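PDB 3BB8: CDP-4-keto-6-deoxy-D-glucose-3-dehydrase from Yersinia pseudotuberculosis, which probably catalyses the pyridoxal-phosphate-dependent C-3 dehydration of CDP-4-keto-6-deoxy-D-glucose in deoxysugar synthesis for lipopolysaccharide. Local coordinates for residues K318-A323 with F345-T350; A153-K158 with D182-W187. The protein carries 1 engineered substitution. All blocks are in the same frame, centred on the assembly; numbering follows the deposited sequence.

Interaction 1: residues K318-A323 with F345-T350; sequences KYLKDA and FGFPIT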
loop_
_atom_site.group_PDB
_atom_site.type_symbol
_atom_site.label_atom_id
_atom_site.label_comp_id
_atom_site.label_asym_id
_atom_site.label_seq_id
_atom_site.Cartn_x
_atom_site.Cartn_y
_atom_site.Cartn_z
ATOM N N LYS A 318 -9.583 -31.733 10.995
ATOM C CA LYS A 318 -9.666 -33.014 11.681
ATOM C C LYS A 318 -10.473 -34.003 10.845
ATOM O O LYS A 318 -10.050 -35.135 10.623
ATOM C CB LYS A 318 -10.321 -32.825 13.049
ATOM C CG LYS A 318 -10.178 -34.014 13.981
ATOM C CD LYS A 318 -10.653 -33.659 15.379
ATOM C CE LYS A 318 -10.263 -34.724 16.394
ATOM N NZ LYS A 318 -10.619 -34.305 17.784
ATOM N N TYR A 319 -11.627 -33.553 10.373
ATOM C CA TYR A 319 -12.507 -34.372 9.559
ATOM C C TYR A 319 -11.767 -34.870 8.315
ATOM O O TYR A 319 -11.521 -36.066 8.159
ATOM C CB TYR A 319 -13.730 -33.548 9.150
ATOM C CG TYR A 319 -14.799 -34.326 8.421
ATOM C CD1 TYR A 319 -15.564 -35.291 9.083
ATOM C CD2 TYR A 319 -15.063 -34.087 7.076
ATOM C CE1 TYR A 319 -16.572 -35.994 8.417
ATOM C CE2 TYR A 319 -16.066 -34.783 6.403
ATOM C CZ TYR A 319 -16.817 -35.734 7.079
ATOM O OH TYR A 319 -17.817 -36.414 6.417
ATOM N N LEU A 320 -11.409 -33.939 7.437
ATOM C CA LEU A 320 -10.708 -34.258 6.199
ATOM C C LEU A 320 -9.518 -35.192 6.388
ATOM O O LEU A 320 -9.370 -36.160 5.644
ATOM C CB LEU A 320 -10.236 -32.972 5.520
ATOM C CG LEU A 320 -9.620 -33.117 4.129
ATOM C CD1 LEU A 320 -10.628 -33.775 3.178
ATOM C CD2 LEU A 320 -9.212 -31.742 3.618
ATOM N N LYS A 321 -8.671 -34.905 7.374
ATOM C CA LYS A 321 -7.497 -35.737 7.616
ATOM C C LYS A 321 -7.866 -37.152 8.054
ATOM O O LYS A 321 -7.193 -38.119 7.693
ATOM C CB LYS A 321 -6.589 -35.113 8.680
ATOM C CG LYS A 321 -5.310 -35.912 8.892
ATOM C CD LYS A 321 -4.504 -35.431 10.076
ATOM C CE LYS A 321 -3.286 -36.309 10.289
ATOM N NZ LYS A 321 -2.536 -35.939 11.508
ATOM N N ASP A 322 -8.920 -37.267 8.854
ATOM C CA ASP A 322 -9.368 -38.570 9.325
ATOM C C ASP A 322 -9.804 -39.381 8.114
ATOM O O ASP A 322 -9.368 -40.511 7.914
ATOM C CB ASP A 322 -10.545 -38.412 10.288
ATOM C CG ASP A 322 -11.093 -39.745 10.755
ATOM O OD1 ASP A 322 -10.374 -40.460 11.491
ATOM O OD2 ASP A 322 -12.237 -40.081 10.372
ATOM N N ALA A 323 -10.667 -38.781 7.306
ATOM C CA ALA A 323 -11.168 -39.416 6.106
ATOM C C ALA A 323 -10.054 -39.792 5.119
ATOM O O ALA A 323 -10.083 -40.870 4.520
ATOM C CB ALA A 323 -12.164 -38.499 5.433
ATOM N N PHE A 345 -4.928 -22.756 7.733
ATOM C CA PHE A 345 -5.201 -21.849 6.623
ATOM C C PHE A 345 -5.613 -22.708 5.439
ATOM O O PHE A 345 -6.526 -22.367 4.681
ATOM C CB PHE A 345 -3.931 -21.050 6.290
ATOM C CG PHE A 345 -4.046 -20.192 5.056
ATOM C CD1 PHE A 345 -3.692 -20.689 3.808
ATOM C CD2 PHE A 345 -4.502 -18.881 5.145
ATOM C CE1 PHE A 345 -3.788 -19.894 2.666
ATOM C CE2 PHE A 345 -4.603 -18.079 4.008
ATOM C CZ PHE A 345 -4.243 -18.588 2.768
ATOM N N GLY A 346 -4.913 -23.829 5.299
ATOM C CA GLY A 346 -5.184 -24.772 4.229
ATOM C C GLY A 346 -4.750 -26.152 4.678
ATOM O O GLY A 346 -4.213 -26.304 5.777
ATOM N N PHE A 347 -4.967 -27.151 3.830
ATOM C CA PHE A 347 -4.611 -28.542 4.141
ATOM C C PHE A 347 -3.445 -28.996 3.253
ATOM O O PHE A 347 -3.653 -29.366 2.101
ATOM C CB PHE A 347 -5.829 -29.432 3.891
ATOM C CG PHE A 347 -5.721 -30.804 4.493
ATOM C CD1 PHE A 347 -5.979 -31.006 5.846
ATOM C CD2 PHE A 347 -5.386 -31.898 3.699
ATOM C CE1 PHE A 347 -5.912 -32.281 6.406
ATOM C CE2 PHE A 347 -5.314 -33.179 4.243
ATOM C CZ PHE A 347 -5.579 -33.374 5.599
ATOM N N PRO A 348 -2.209 -28.974 3.779
ATOM C CA PRO A 348 -1.015 -29.381 3.023
ATOM C C PRO A 348 -0.800 -30.899 2.905
ATOM O O PRO A 348 -0.824 -31.630 3.899
ATOM C CB PRO A 348 0.115 -28.702 3.786
ATOM C CG PRO A 348 -0.355 -28.829 5.214
ATOM C CD PRO A 348 -1.831 -28.457 5.110
ATOM N N ILE A 349 -0.557 -31.349 1.678
ATOM C CA ILE A 349 -0.346 -32.763 1.388
ATOM C C ILE A 349 0.878 -32.984 0.507
ATOM O O ILE A 349 1.038 -32.322 -0.520
ATOM C CB ILE A 349 -1.566 -33.351 0.647
ATOM C CG1 ILE A 349 -2.811 -33.236 1.528
ATOM C CG2 ILE A 349 -1.297 -34.808 0.262
ATOM C CD1 ILE A 349 -4.096 -33.502 0.788
ATOM N N THR A 350 1.736 -33.916 0.911
ATOM C CA THR A 350 2.914 -34.265 0.126
ATOM C C THR A 350 2.751 -35.629 -0.536
ATOM O O THR A 350 2.655 -36.651 0.142
ATOM C CB THR A 350 4.187 -34.273 0.992
ATOM O OG1 THR A 350 4.449 -32.949 1.475
ATOM C CG2 THR A 350 5.379 -34.758 0.182
#
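K321 and F347 mark the closest approach of the two backbones, their CA atoms 8.5 Å apart where the last turns of helix 293-323 pass the strand of segment 345-350. That distance is bridged almost wholly by one phenylalanine ring, a compact example of how a helix is docked on a sheet. F347 has its CG anti to the backbone N (chi1 -165°), which sends the ring from the strand to the helix, where L320 and K321 receive it in different ways. L320 lays its CD2 methyl over one face: CD2 sits 3.9 Å from the ring centroid and only 17° off the normal, a CH-pi contact. The methyl is displaced toward the rim at the root of the ring, with L320 CD2 and F347 CG 3.7 Å apart. K321 instead meets the far end of the ring at its edge, CB lying in the ring plane 3.7 Å from F347 CZ, and the two side chains cross at about a right angle. Beyond CG the lysine chain is extended and leads away from the strand, so its aliphatic root serves the apolar contact while NZ hydrogen-bonds to P334 O. I349 CD1, from the same strand as F347, is also at the edge of the ring. Strand 347-351 is the middle one of a three-stranded antiparallel sheet, and F347 pairs through its backbone with I411 of the neighbouring strand. L320 also touches V426 of helix 419-432, so both helices share this apolar layer. With no hydrogen bond between the segments, the union rests on dispersion and the exclusion of water, and its specificity on shape: a methyl over a face and a methylene at an edge help to define how the ring is seated, together with F317 and I411.

Interaction 2: residues A153-K158 with D182-W187; sequences AAVSDK and DKYNLW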
loop_
_atom_site.group_PDB
_atom_site.type_symbol
_atom_site.label_atom_id
_atom_site.label_comp_id
_atom_site.label_asym_id
_atom_site.label_seq_id
_atom_site.Cartn_x
_atom_site.Cartn_y
_atom_site.Cartn_z
ATOM N N ALA A 153 23.048 -22.907 13.870
ATOM C CA ALA A 153 24.215 -22.908 12.994
ATOM C C ALA A 153 24.197 -21.822 11.927
ATOM O O ALA A 153 25.231 -21.527 11.326
ATOM C CB ALA A 153 24.372 -24.277 12.337
ATOM N N ALA A 154 23.032 -21.230 11.682
ATOM C CA ALA A 154 22.931 -20.179 10.671
ATOM C C ALA A 154 23.251 -18.802 11.259
ATOM O O ALA A 154 23.389 -17.818 10.529
ATOM C CB ALA A 154 21.537 -20.177 10.057
ATOM N N VAL A 155 23.372 -18.738 12.581
ATOM C CA VAL A 155 23.677 -17.483 13.252
ATOM C C VAL A 155 25.151 -17.120 13.115
ATOM O O VAL A 155 26.027 -17.988 13.167
ATOM C CB VAL A 155 23.336 -17.555 14.743
ATOM C CG1 VAL A 155 23.608 -16.210 15.397
ATOM C CG2 VAL A 155 21.884 -17.957 14.921
ATOM N N SER A 156 25.416 -15.832 12.926
ATOM C CA SER A 156 26.781 -15.342 12.800
ATOM C C SER A 156 26.887 -13.942 13.391
ATOM O O SER A 156 25.934 -13.427 13.980
ATOM C CB SER A 156 27.220 -15.311 11.331
ATOM O OG SER A 156 26.584 -14.268 10.617
ATOM N N ASP A 157 28.057 -13.339 13.232
ATOM C CA ASP A 157 28.315 -12.003 13.745
ATOM C C ASP A 157 27.439 -10.952 13.064
ATOM O O ASP A 157 27.245 -9.859 13.597
ATOM C CB ASP A 157 29.794 -11.660 13.552
ATOM C CG ASP A 157 30.275 -11.920 12.129
ATOM O OD1 ASP A 157 30.071 -13.053 11.625
ATOM O OD2 ASP A 157 30.862 -11.000 11.515
ATOM N N LYS A 158 26.907 -11.285 11.892
ATOM C CA LYS A 158 26.063 -10.358 11.148
ATOM C C LYS A 158 24.568 -10.596 11.331
ATOM O O LYS A 158 23.748 -9.838 10.818
ATOM C CB LYS A 158 26.410 -10.423 9.664
ATOM C CG LYS A 158 27.806 -9.928 9.357
ATOM C CD LYS A 158 28.107 -10.020 7.876
ATOM C CE LYS A 158 29.455 -9.398 7.543
ATOM N NZ LYS A 158 29.741 -9.499 6.082
ATOM N N ASP A 182 16.514 -15.123 21.884
ATOM C CA ASP A 182 16.880 -14.534 23.165
ATOM C C ASP A 182 18.361 -14.713 23.478
ATOM O O ASP A 182 18.989 -13.850 24.096
ATOM C CB ASP A 182 16.028 -15.142 24.277
ATOM C CG ASP A 182 14.543 -15.014 23.999
ATOM O OD1 ASP A 182 14.115 -13.921 23.575
ATOM O OD2 ASP A 182 13.801 -16.000 24.208
ATOM N N LYS A 183 18.924 -15.831 23.041
ATOM C CA LYS A 183 20.331 -16.099 23.280
ATOM C C LYS A 183 21.192 -15.054 22.588
ATOM O O LYS A 183 21.965 -14.349 23.239
ATOM C CB LYS A 183 20.699 -17.488 22.762
ATOM C CG LYS A 183 22.167 -17.854 22.941
ATOM C CD LYS A 183 22.437 -19.241 22.393
ATOM C CE LYS A 183 23.897 -19.610 22.500
ATOM N NZ LYS A 183 24.155 -20.914 21.831
ATOM N N TYR A 184 21.045 -14.948 21.269
ATOM C CA TYR A 184 21.832 -13.996 20.494
ATOM C C TYR A 184 21.254 -12.584 20.434
ATOM O O TYR A 184 21.760 -11.735 19.701
ATOM C CB TYR A 184 22.045 -14.528 19.075
ATOM C CG TYR A 184 22.876 -15.788 19.029
ATOM C CD1 TYR A 184 22.307 -17.038 19.279
ATOM C CD2 TYR A 184 24.247 -15.727 18.773
ATOM C CE1 TYR A 184 23.086 -18.197 19.277
ATOM C CE2 TYR A 184 25.035 -16.876 18.770
ATOM C CZ TYR A 184 24.451 -18.106 19.023
ATOM O OH TYR A 184 25.236 -19.236 19.030
ATOM N N ASN A 185 20.203 -12.339 21.214
ATOM C CA ASN A 185 19.552 -11.033 21.257
ATOM C C ASN A 185 19.089 -10.579 19.872
ATOM O O ASN A 185 19.186 -9.397 19.519
ATOM C CB ASN A 185 20.503 -9.990 21.847
ATOM C CG ASN A 185 20.758 -10.209 23.315
ATOM O OD1 ASN A 185 19.849 -10.096 24.141
ATOM N ND2 ASN A 185 21.999 -10.532 23.652
ATOM N N LEU A 186 18.582 -11.531 19.098
ATOM C CA LEU A 186 18.101 -11.260 17.754
ATOM C C LEU A 186 16.656 -10.794 17.794
ATOM O O LEU A 186 15.882 -11.219 18.655
ATOM C CB LEU A 186 18.172 -12.529 16.907
ATOM C CG LEU A 186 19.515 -13.239 16.770
ATOM C CD1 LEU A 186 19.302 -14.567 16.051
ATOM C CD2 LEU A 186 20.499 -12.355 16.013
ATOM N N TRP A 187 16.307 -9.911 16.861
ATOM C CA TRP A 187 14.940 -9.410 16.731
ATOM C C TRP A 187 14.117 -10.562 16.171
ATOM O O TRP A 187 14.624 -11.342 15.368
ATOM C CB TRP A 187 14.876 -8.258 15.716
ATOM C CG TRP A 187 15.377 -6.946 16.200
ATOM C CD1 TRP A 187 16.513 -6.303 15.806
ATOM C CD2 TRP A 187 14.730 -6.086 17.138
ATOM N NE1 TRP A 187 16.611 -5.087 16.441
ATOM C CE2 TRP A 187 15.527 -4.931 17.265
ATOM C CE3 TRP A 187 13.546 -6.179 17.882
ATOM C CZ2 TRP A 187 15.181 -3.878 18.102
ATOM C CZ3 TRP A 187 13.203 -5.135 18.709
ATOM C CH2 TRP A 187 14.016 -3.997 18.813
#
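The Y184 ring carries the CG1 methyl of V155 on one face, 3.7 Å from the ring centroid and 20° off the normal, while the hydroxyl at the far end of the ring hydrogen-bonds to E152 OE2. This CH-pi contact lies beside a beta-alpha-beta crossover in the large sheet of the aspartate aminotransferase fold: strand 159-165 leads through helix 174-184 to the parallel strand 187-191, and V155 stands on the approach to the first of these strands. The methyl is not centred, but offset toward one side of the ring, with V155 CG1 and Y184 CD2 3.5 Å apart. V155 holds CG1 anti to its backbone N (chi1 -177°), and this is the branch that meets the tyrosine; the two side chains cross obliquely. The other branch of the valine, CG2, reaches the CD1 methyl of L186 more loosely, at 4.4 Å. Between these two partners N185 takes a positive phi, bending the chain from the helix toward the strand; L186 then packs on T159 and I162. V155 also touches I114 of strand 112-115, and so meets both the sheet and the end of the helix. The tyrosine is amphipathic in its use: the ring takes the methyl, and E152, from the same short helix that precedes V155, takes the phenol. Just past the valine the chain folds into an ST turn, in which K158 N donates to S156 OG at 3.3 Å with an N-H...O angle of 157°.

In the fold
Interactions 1 and 2 follow one another along the chain, 153-158 with 182-187 closing before 318-323 with 345-350 opens. Their centres lie 35 Å apart and their nearest atoms about 23 Å, so neither touches the other. They serve different sheets: interaction 2 lies at the end of the large mixed sheet where its inner strands 159-165 and 187-191 begin, whereas interaction 1 joins helix 293-323 to the small antiparallel sheet, next to helix 419-432. Both are away from the cofactor pocket, yet strand 187-191, which starts at the end of interaction 2, runs to D191, a pocket residue. Each packs a methyl on an aromatic face, one solution used in two separate parts of the fold.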